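Local coordinates for protein lysozyme (Asticcacaulis excentricus, PDB 6H9D) that probably hydrolyses peptidoglycan as the muramidase domain of the morphogenesis protein SpmX, which arose from a co-opted and detoxified phage lysin, at residues A[4-15]-A[54-65]; A[91-101]-A[113-121]. All coordinates share one frame; numbering follows the deposited sequence.

Contact 1: residues A[4-15]-A[54-65]; sequences HKISRAGVELIK and DALLRFDLLPIV
K15 and D54 form the polar end of a helix crossing whose remainder is largely apolar, and the lysine shows how one side chain can serve both parts. Its CB rests 4.1 Å from L57 CD2. The chain then runs extended until a bend at chi3 (-60°) swings the last atoms over to the aspartate: CE passes close to D54 OD2, and NZ closes a salt bridge of 2.8 Å on the anti lone pair of the same OD2. NZ also bridges to E12 OE2 at 3.5 Å. The other oxygen of D54, OD1, takes R58 NE on its syn side in a salt bridge of 2.7 Å, so both ends of the carboxylate are held. A water donates to D54 OD2 and E12 OE2 and accepts from R58 NH2. E12 OE2 and D54 OD2 are 4.1 Å apart, their carboxylate planes nearly parallel (4°), and the cations and the water probably offset the repulsion.

V11 has its CG2 over the centre of one face of the R58 guanidinium, while CG1 turns to D54 and L57. Farther along, I14 CD1 meets L61 CD2 tip to tip at 3.8 Å, I6 CD1 touches L61 CD1, and I6 CG2 reaches V65 CG2 at 4.0 Å. S7 caps helix 8-16 through G10 N and also bonds D82 of helix 78-91. The result is a near-perpendicular crossing (99° between the short segments) in which V11 is the single knob, set into a hole of D54, L57, R58 and L61; it joins the first helix to helix 50-71, probably the interdomain helix of T4-type lysozymes.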
loop_
_atom_site.group_PDB
_atom_site.type_symbol
_atom_site.label_atom_id
_atom_site.label_comp_id
_atom_site.label_asym_id
_atom_site.label_seq_id
_atom_site.Cartn_x
_atom_site.Cartn_y
_atom_site.Cartn_z
ATOM N N HIS A 4 4.948 8.375 -12.745
ATOM C CA HIS A 4 4.924 6.928 -12.773
ATOM C C HIS A 4 3.492 6.401 -12.607
ATOM O O HIS A 4 2.636 7.044 -11.973
ATOM C CB HIS A 4 5.823 6.354 -11.668
ATOM C CG HIS A 4 7.222 6.866 -11.670
ATOM N ND1 HIS A 4 8.200 6.326 -12.497
ATOM C CD2 HIS A 4 7.817 7.835 -10.929
ATOM C CE1 HIS A 4 9.339 6.957 -12.274
ATOM N NE2 HIS A 4 9.132 7.891 -11.309
ATOM N N LYS A 5 3.284 5.185 -13.113
ATOM C CA LYS A 5 2.055 4.411 -12.950
ATOM C C LYS A 5 2.394 3.074 -12.278
ATOM O O LYS A 5 3.464 2.489 -12.544
ATOM C CB LYS A 5 1.397 4.171 -14.313
ATOM C CG LYS A 5 0.990 5.432 -15.068
ATOM C CD LYS A 5 0.823 5.230 -16.564
ATOM C CE LYS A 5 1.193 6.462 -17.373
ATOM N NZ LYS A 5 1.463 6.139 -18.797
ATOM N N ILE A 6 1.475 2.576 -11.435
ATOM C CA ILE A 6 1.705 1.293 -10.781
ATOM C C ILE A 6 1.567 0.208 -11.852
ATOM O O ILE A 6 0.609 0.223 -12.621
ATOM C CB ILE A 6 0.776 1.051 -9.568
ATOM C CG1 ILE A 6 1.155 -0.242 -8.842
ATOM C CG2 ILE A 6 -0.704 1.051 -9.937
ATOM C CD1 ILE A 6 0.654 -0.307 -7.444
ATOM N N SER A 7 2.544 -0.698 -11.913
ATOM C CA SER A 7 2.538 -1.778 -12.893
ATOM C C SER A 7 1.538 -2.854 -12.471
ATOM O O SER A 7 1.041 -2.867 -11.342
ATOM C CB SER A 7 3.916 -2.366 -13.063
ATOM O OG SER A 7 4.232 -3.199 -11.965
ATOM N N ARG A 8 1.279 -3.789 -13.386
ATOM C CA ARG A 8 0.448 -4.925 -13.089
ATOM C C ARG A 8 1.065 -5.747 -11.949
ATOM O O ARG A 8 0.361 -6.209 -11.057
ATOM C CB ARG A 8 0.246 -5.771 -14.351
ATOM C CG ARG A 8 -0.685 -6.958 -14.164
ATOM C CD ARG A 8 -1.017 -7.601 -15.500
ATOM N NE ARG A 8 -1.380 -9.011 -15.369
ATOM C CZ ARG A 8 -1.763 -9.781 -16.382
ATOM N NH1 ARG A 8 -1.993 -9.238 -17.570
ATOM N NH2 ARG A 8 -1.907 -11.085 -16.211
ATOM N N ALA A 9 2.385 -5.941 -11.977
ATOM C CA ALA A 9 3.079 -6.702 -10.915
ATOM C C ALA A 9 2.860 -6.031 -9.547
ATOM O O ALA A 9 2.685 -6.716 -8.532
ATOM C CB ALA A 9 4.553 -6.812 -11.238
ATOM N N GLY A 10 2.904 -4.695 -9.538
ATOM C CA GLY A 10 2.701 -3.870 -8.347
ATOM C C GLY A 10 1.309 -4.059 -7.768
ATOM O O GLY A 10 1.108 -4.211 -6.567
ATOM N N VAL A 11 0.307 -4.054 -8.658
ATOM C CA VAL A 11 -1.065 -4.315 -8.256
ATOM C C VAL A 11 -1.174 -5.717 -7.653
ATOM O O VAL A 11 -1.786 -5.892 -6.617
ATOM C CB VAL A 11 -2.051 -4.104 -9.423
ATOM C CG1 VAL A 11 -3.443 -4.562 -9.034
ATOM C CG2 VAL A 11 -2.050 -2.643 -9.870
ATOM N N GLU A 12 -0.551 -6.715 -8.288
ATOM C CA GLU A 12 -0.653 -8.108 -7.801
ATOM C C GLU A 12 -0.001 -8.231 -6.411
ATOM O O GLU A 12 -0.510 -8.923 -5.540
ATOM C CB GLU A 12 0.008 -9.100 -8.766
ATOM C CG GLU A 12 -0.660 -9.204 -10.125
ATOM C CD GLU A 12 -2.177 -9.316 -10.128
ATOM O OE1 GLU A 12 -2.710 -10.144 -9.353
ATOM O OE2 GLU A 12 -2.810 -8.574 -10.915
ATOM N N LEU A 13 1.128 -7.556 -6.199
ATOM C CA LEU A 13 1.766 -7.552 -4.886
ATOM C C LEU A 13 0.775 -7.045 -3.821
ATOM O O LEU A 13 0.557 -7.653 -2.778
ATOM C CB LEU A 13 3.017 -6.668 -4.928
ATOM C CG LEU A 13 3.702 -6.514 -3.569
ATOM C CD1 LEU A 13 4.294 -7.842 -3.139
ATOM C CD2 LEU A 13 4.771 -5.437 -3.572
ATOM N N ILE A 14 0.142 -5.912 -4.110
ATOM C CA ILE A 14 -0.753 -5.271 -3.171
ATOM C C ILE A 14 -1.941 -6.191 -2.877
ATOM O O ILE A 14 -2.325 -6.385 -1.718
ATOM C CB ILE A 14 -1.163 -3.886 -3.703
ATOM C CG1 ILE A 14 0.042 -2.945 -3.610
ATOM C CG2 ILE A 14 -2.386 -3.346 -2.982
ATOM C CD1 ILE A 14 -0.177 -1.573 -4.191
ATOM N N LYS A 15 -2.477 -6.796 -3.934
ATOM C CA LYS A 15 -3.618 -7.684 -3.817
ATOM C C LYS A 15 -3.253 -8.910 -2.960
ATOM O O LYS A 15 -4.111 -9.494 -2.321
ATOM C CB LYS A 15 -4.033 -8.070 -5.234
ATOM C CG LYS A 15 -5.340 -8.811 -5.387
ATOM C CD LYS A 15 -5.546 -9.262 -6.825
ATOM C CE LYS A 15 -5.584 -8.089 -7.775
ATOM N NZ LYS A 15 -5.889 -8.512 -9.158
ATOM N N ASP A 54 -10.327 -6.035 -8.929
ATOM C CA ASP A 54 -9.070 -5.464 -9.474
ATOM C C ASP A 54 -9.302 -4.005 -9.870
ATOM O O ASP A 54 -8.513 -3.145 -9.537
ATOM C CB ASP A 54 -8.543 -6.271 -10.663
ATOM C CG ASP A 54 -7.209 -5.759 -11.180
ATOM O OD1 ASP A 54 -7.216 -4.860 -12.013
ATOM O OD2 ASP A 54 -6.170 -6.264 -10.722
ATOM N N ALA A 55 -10.413 -3.751 -10.577
ATOM C CA ALA A 55 -10.738 -2.415 -11.027
ATOM C C ALA A 55 -10.894 -1.484 -9.824
ATOM O O ALA A 55 -10.328 -0.416 -9.821
ATOM C CB ALA A 55 -11.975 -2.434 -11.888
ATOM N N LEU A 56 -11.634 -1.918 -8.801
ATOM C CA LEU A 56 -11.887 -1.102 -7.629
ATOM C C LEU A 56 -10.595 -0.832 -6.849
ATOM O O LEU A 56 -10.405 0.259 -6.314
ATOM C CB LEU A 56 -12.935 -1.790 -6.745
ATOM C CG LEU A 56 -14.314 -1.957 -7.392
ATOM C CD1 LEU A 56 -15.190 -2.853 -6.548
ATOM C CD2 LEU A 56 -14.986 -0.609 -7.602
ATOM N N LEU A 57 -9.716 -1.828 -6.757
ATOM C CA LEU A 57 -8.441 -1.650 -6.070
ATOM C C LEU A 57 -7.641 -0.571 -6.820
ATOM O O LEU A 57 -7.065 0.309 -6.188
ATOM C CB LEU A 57 -7.696 -2.994 -5.966
ATOM C CG LEU A 57 -6.243 -2.923 -5.477
ATOM C CD1 LEU A 57 -6.155 -2.304 -4.085
ATOM C CD2 LEU A 57 -5.600 -4.297 -5.490
ATOM N N ARG A 58 -7.666 -0.586 -8.160
ATOM C CA ARG A 58 -6.917 0.416 -8.931
ATOM C C ARG A 58 -7.507 1.806 -8.674
ATOM O O ARG A 58 -6.772 2.775 -8.651
ATOM C CB ARG A 58 -6.878 0.050 -10.420
ATOM C CG ARG A 58 -6.025 -1.179 -10.718
ATOM C CD ARG A 58 -6.289 -1.791 -12.087
ATOM N NE ARG A 58 -5.361 -2.879 -12.389
ATOM C CZ ARG A 58 -4.174 -2.695 -12.972
ATOM N NH1 ARG A 58 -3.778 -1.472 -13.260
ATOM N NH2 ARG A 58 -3.399 -3.726 -13.255
ATOM N N PHE A 59 -8.822 1.905 -8.438
ATOM C CA PHE A 59 -9.410 3.204 -8.036
ATOM C C PHE A 59 -8.833 3.653 -6.694
ATOM O O PHE A 59 -8.429 4.771 -6.532
ATOM C CB PHE A 59 -10.927 3.140 -7.900
ATOM C CG PHE A 59 -11.699 2.923 -9.176
ATOM C CD1 PHE A 59 -11.152 3.235 -10.413
ATOM C CD2 PHE A 59 -12.995 2.435 -9.127
ATOM C CE1 PHE A 59 -11.875 3.023 -11.578
ATOM C CE2 PHE A 59 -13.720 2.237 -10.293
ATOM C CZ PHE A 59 -13.171 2.554 -11.510
ATOM N N ASP A 60 -8.784 2.736 -5.723
ATOM C CA ASP A 60 -8.320 3.050 -4.376
ATOM C C ASP A 60 -6.830 3.446 -4.424
ATOM O O ASP A 60 -6.342 4.157 -3.560
ATOM C CB ASP A 60 -8.615 1.880 -3.429
ATOM C CG ASP A 60 -10.102 1.708 -3.129
ATOM O OD1 ASP A 60 -10.819 2.723 -3.154
ATOM O OD2 ASP A 60 -10.547 0.557 -2.912
ATOM N N LEU A 61 -6.083 2.929 -5.397
ATOM C CA LEU A 61 -4.639 3.206 -5.478
ATOM C C LEU A 61 -4.338 4.548 -6.170
ATOM O O LEU A 61 -3.253 5.048 -6.011
ATOM C CB LEU A 61 -3.951 2.065 -6.218
ATOM C CG LEU A 61 -3.876 0.751 -5.452
ATOM C CD1 LEU A 61 -3.303 -0.352 -6.329
ATOM C CD2 LEU A 61 -3.076 0.931 -4.184
ATOM N N LEU A 62 -5.306 5.136 -6.897
ATOM C CA LEU A 62 -5.083 6.368 -7.663
ATOM C C LEU A 62 -4.472 7.449 -6.782
ATOM O O LEU A 62 -3.472 8.030 -7.180
ATOM C CB LEU A 62 -6.386 6.868 -8.296
ATOM C CG LEU A 62 -6.878 6.089 -9.514
ATOM C CD1 LEU A 62 -8.251 6.591 -9.959
ATOM C CD2 LEU A 62 -5.888 6.174 -10.668
ATOM N N PRO A 63 -5.032 7.795 -5.602
ATOM C CA PRO A 63 -4.442 8.823 -4.757
ATOM C C PRO A 63 -3.087 8.438 -4.161
ATOM O O PRO A 63 -2.277 9.320 -3.862
ATOM C CB PRO A 63 -5.458 9.073 -3.650
ATOM C CG PRO A 63 -6.356 7.856 -3.670
ATOM C CD PRO A 63 -6.318 7.313 -5.073
ATOM N N ILE A 64 -2.832 7.137 -4.013
ATOM C CA ILE A 64 -1.496 6.682 -3.570
ATOM C C ILE A 64 -0.469 6.945 -4.680
ATOM O O ILE A 64 0.644 7.405 -4.384
ATOM C CB ILE A 64 -1.489 5.192 -3.175
ATOM C CG1 ILE A 64 -2.683 4.816 -2.273
ATOM C CG2 ILE A 64 -0.151 4.858 -2.539
ATOM C CD1 ILE A 64 -2.736 5.596 -0.982
ATOM N N VAL A 65 -0.807 6.552 -5.912
ATOM C CA VAL A 65 0.038 6.772 -7.090
ATOM C C VAL A 65 0.353 8.277 -7.218
ATOM O O VAL A 65 1.505 8.666 -7.460
ATOM C CB VAL A 65 -0.618 6.189 -8.356
ATOM C CG1 VAL A 65 0.018 6.675 -9.663
ATOM C CG2 VAL A 65 -0.638 4.673 -8.313
HETATM O O HOH W 1 -4.126 -6.272 -12.540
#

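Contact 2: residues A[91-101]-A[113-121]; sequences IGIEAFGQSDV and AAQAMDNWT
The indole of W120 has I91 CD1 over one face, 3.9 Å from the centroid of the six-membered ring and almost on its normal, a CH-pi contact. At the edge, in the ring plane, lie D100 OD1 and the carbonyl oxygen of M117. A95 CB, 4.0 Å from CH2 of W120, and S99 CB, 3.8 Å from its CZ2, approach the benzo end obliquely, and F87 of helix 78-91 adds an edge-to-face ring contact.

The polar bond helps to fix the rotation of the ring. W120 NE1 donates to D100 OD1 over 3.0 Å with an N-H...O angle of 168°, on the syn lone pair of OD1, although the carboxylate plane is steeply tilted against the indole. D100 CG stands between its own backbone N and carbonyl carbon (chi1 40°), which also lets OD1 accept from V101 N, which comes in from above the carboxylate plane. One oxygen thereby ties the indole to the first turn of helix 100-106, whose N-cap is S99; S99 OG bonds L102 N and F96 O.

Beside this bond V101 CG2 is tight against A116 CB at 3.5 Å and in normal contact with M117 CG at 3.8 Å. W120, in the turn that leads to strand 122-125, fills the angle between the short helices 93-97, 100-106 and 110-116, an arrangement belonging to the compact helical lobe of the phage-lysozyme fold, whose helix 133-146 also contacts I91 and M117.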
loop_
_atom_site.group_PDB
_atom_site.type_symbol
_atom_site.label_atom_id
_atom_site.label_comp_id
_atom_site.label_asym_id
_atom_site.label_seq_id
_atom_site.Cartn_x
_atom_site.Cartn_y
_atom_site.Cartn_z
ATOM N N ILE A 91 0.566 2.175 4.922
ATOM C CA ILE A 91 0.769 3.011 6.130
ATOM C C ILE A 91 -0.050 4.309 6.023
ATOM O O ILE A 91 -0.181 5.034 7.002
ATOM C CB ILE A 91 2.257 3.290 6.417
ATOM C CG1 ILE A 91 2.886 4.255 5.413
ATOM C CG2 ILE A 91 3.051 1.991 6.506
ATOM C CD1 ILE A 91 4.159 4.879 5.900
ATOM N N GLY A 92 -0.578 4.604 4.836
ATOM C CA GLY A 92 -1.331 5.837 4.593
ATOM C C GLY A 92 -0.435 6.978 4.116
ATOM O O GLY A 92 0.734 7.068 4.465
ATOM N N ILE A 93 -1.017 7.877 3.323
ATOM C CA ILE A 93 -0.293 8.971 2.698
ATOM C C ILE A 93 0.309 9.891 3.762
ATOM O O ILE A 93 1.436 10.334 3.601
ATOM C CB ILE A 93 -1.210 9.757 1.756
ATOM C CG1 ILE A 93 -1.457 8.997 0.457
ATOM C CG2 ILE A 93 -0.653 11.152 1.489
ATOM C CD1 ILE A 93 -2.660 9.479 -0.310
ATOM N N GLU A 94 -0.452 10.185 4.825
ATOM C CA GLU A 94 -0.007 11.122 5.850
ATOM C C GLU A 94 1.287 10.603 6.490
ATOM O O GLU A 94 2.287 11.295 6.575
ATOM C CB GLU A 94 -1.089 11.315 6.918
ATOM C CG GLU A 94 -0.634 12.216 8.064
ATOM C CD GLU A 94 -1.684 12.493 9.125
ATOM O OE1 GLU A 94 -2.884 12.379 8.815
ATOM O OE2 GLU A 94 -1.296 12.816 10.259
ATOM N N ALA A 95 1.243 9.367 6.985
ATOM C CA ALA A 95 2.409 8.764 7.629
ATOM C C ALA A 95 3.574 8.677 6.630
ATOM O O ALA A 95 4.748 8.876 6.991
ATOM C CB ALA A 95 2.022 7.415 8.177
ATOM N N PHE A 96 3.260 8.373 5.368
ATOM C CA PHE A 96 4.306 8.226 4.350
ATOM C C PHE A 96 5.032 9.560 4.172
ATOM O O PHE A 96 6.254 9.607 4.157
ATOM C CB PHE A 96 3.737 7.768 3.011
ATOM C CG PHE A 96 4.774 7.593 1.931
ATOM C CD1 PHE A 96 5.755 6.622 2.045
ATOM C CD2 PHE A 96 4.747 8.373 0.796
ATOM C CE1 PHE A 96 6.721 6.470 1.063
ATOM C CE2 PHE A 96 5.696 8.211 -0.198
ATOM C CZ PHE A 96 6.687 7.261 -0.059
ATOM N N GLY A 97 4.245 10.633 4.025
ATOM C CA GLY A 97 4.762 12.004 3.917
ATOM C C GLY A 97 5.781 12.351 4.990
ATOM O O GLY A 97 6.709 13.097 4.729
ATOM N N GLN A 98 5.615 11.814 6.201
ATOM C CA GLN A 98 6.442 12.183 7.342
ATOM C C GLN A 98 7.515 11.125 7.623
ATOM O O GLN A 98 8.209 11.253 8.620
ATOM C CB GLN A 98 5.583 12.332 8.604
ATOM C CG GLN A 98 4.501 13.404 8.491
ATOM C CD GLN A 98 5.019 14.693 7.900
ATOM O OE1 GLN A 98 4.501 15.193 6.901
ATOM N NE2 GLN A 98 6.071 15.231 8.500
ATOM N N SER A 99 7.632 10.093 6.767
ATOM C CA SER A 99 8.379 8.871 7.129
ATOM C C SER A 99 9.885 9.013 6.869
ATOM O O SER A 99 10.326 9.709 5.947
ATOM C CB SER A 99 7.844 7.650 6.393
ATOM O OG SER A 99 8.076 7.763 4.992
ATOM N N ASP A 100 10.644 8.331 7.733
ATOM C CA ASP A 100 12.045 8.006 7.538
ATOM C C ASP A 100 12.271 7.465 6.111
ATOM O O ASP A 100 13.201 7.880 5.431
ATOM C CB ASP A 100 12.516 6.995 8.595
ATOM C CG ASP A 100 11.548 5.862 8.974
ATOM O OD1 ASP A 100 10.449 5.715 8.366
ATOM O OD2 ASP A 100 11.899 5.102 9.890
ATOM N N VAL A 101 11.416 6.520 5.691
ATOM C CA VAL A 101 11.516 5.877 4.364
ATOM C C VAL A 101 11.587 6.928 3.262
ATOM O O VAL A 101 12.513 6.923 2.458
ATOM C CB VAL A 101 10.357 4.898 4.116
ATOM C CG1 VAL A 101 10.364 4.360 2.687
ATOM C CG2 VAL A 101 10.379 3.768 5.129
ATOM N N ALA A 113 16.485 3.455 2.853
ATOM C CA ALA A 113 15.026 3.537 2.684
ATOM C C ALA A 113 14.410 2.161 2.939
ATOM O O ALA A 113 13.454 2.015 3.712
ATOM C CB ALA A 113 14.690 4.034 1.306
ATOM N N ALA A 114 14.998 1.126 2.327
ATOM C CA ALA A 114 14.489 -0.222 2.517
ATOM C C ALA A 114 14.544 -0.584 4.006
ATOM O O ALA A 114 13.601 -1.119 4.557
ATOM C CB ALA A 114 15.271 -1.202 1.670
ATOM N N GLN A 115 15.676 -0.298 4.661
ATOM C CA GLN A 115 15.831 -0.627 6.081
ATOM C C GLN A 115 14.799 0.130 6.921
ATOM O O GLN A 115 14.325 -0.382 7.922
ATOM C CB GLN A 115 17.217 -0.259 6.619
ATOM C CG GLN A 115 18.353 -1.071 6.019
ATOM C CD GLN A 115 19.686 -0.545 6.491
ATOM O OE1 GLN A 115 20.223 0.429 5.957
ATOM N NE2 GLN A 115 20.207 -1.171 7.530
ATOM N N ALA A 116 14.509 1.370 6.539
ATOM C CA ALA A 116 13.554 2.203 7.284
ATOM C C ALA A 116 12.169 1.543 7.312
ATOM O O ALA A 116 11.389 1.763 8.223
ATOM C CB ALA A 116 13.502 3.576 6.674
ATOM N N MET A 117 11.871 0.713 6.305
ATOM C CA MET A 117 10.579 0.061 6.225
ATOM C C MET A 117 10.387 -0.862 7.434
ATOM O O MET A 117 9.266 -1.175 7.817
ATOM C CB MET A 117 10.432 -0.705 4.905
ATOM C CG MET A 117 10.373 0.206 3.690
ATOM S SD MET A 117 10.155 -0.726 2.120
ATOM C CE MET A 117 9.834 0.627 0.988
ATOM N N ASP A 118 11.489 -1.317 8.030
ATOM C CA ASP A 118 11.425 -2.174 9.227
ATOM C C ASP A 118 10.774 -1.449 10.415
ATOM O O ASP A 118 10.385 -2.094 11.383
ATOM C CB ASP A 118 12.818 -2.649 9.639
ATOM C CG ASP A 118 13.534 -3.445 8.563
ATOM O OD1 ASP A 118 12.859 -3.915 7.621
ATOM O OD2 ASP A 118 14.759 -3.584 8.667
ATOM N N ASN A 119 10.703 -0.111 10.351
ATOM C CA ASN A 119 10.113 0.704 11.420
ATOM C C ASN A 119 8.584 0.631 11.404
ATOM O O ASN A 119 7.939 1.202 12.264
ATOM C CB ASN A 119 10.546 2.164 11.316
ATOM C CG ASN A 119 12.034 2.267 11.524
ATOM O OD1 ASN A 119 12.607 1.447 12.237
ATOM N ND2 ASN A 119 12.667 3.203 10.852
ATOM N N TRP A 120 8.022 -0.076 10.422
ATOM C CA TRP A 120 6.600 -0.046 10.158
ATOM C C TRP A 120 6.020 -1.458 10.237
ATOM O O TRP A 120 5.371 -1.948 9.291
ATOM C CB TRP A 120 6.367 0.617 8.796
ATOM C CG TRP A 120 6.836 2.037 8.781
ATOM C CD1 TRP A 120 8.081 2.484 8.442
ATOM C CD2 TRP A 120 6.092 3.202 9.172
ATOM N NE1 TRP A 120 8.161 3.838 8.598
ATOM C CE2 TRP A 120 6.961 4.307 9.048
ATOM C CE3 TRP A 120 4.795 3.416 9.639
ATOM C CZ2 TRP A 120 6.558 5.613 9.319
ATOM C CZ3 TRP A 120 4.396 4.705 9.914
ATOM C CH2 TRP A 120 5.263 5.784 9.751
ATOM N N THR A 121 6.292 -2.132 11.363
ATOM C CA THR A 121 5.907 -3.515 11.531
ATOM C C THR A 121 5.261 -3.746 12.902
ATOM O O THR A 121 5.237 -4.857 13.364
ATOM C CB THR A 121 7.110 -4.446 11.374
ATOM O OG1 THR A 121 8.061 -4.015 12.350
ATOM C CG2 THR A 121 7.710 -4.415 9.981
#

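The two contacts follow one another along the chain, and their centres lie about 19 Å apart on opposite sides of the chain's centre. They are nevertheless in touch: I93 packs on the C-terminal part of segment 54-65, with its CD1 3.6 Å from P63 O and its CG1 3.9 Å from I64 CD1. Helix 78-91 links them further: it touches I6 and I14 of contact 1 and ends in I91 of contact 2. In lysozymes of this family the catalytic glutamate usually lies at or just past the C-terminal end of the first helix, so contact 1 is probably nearer the substrate cleft, whereas contact 2 belongs to the helical body of the fold.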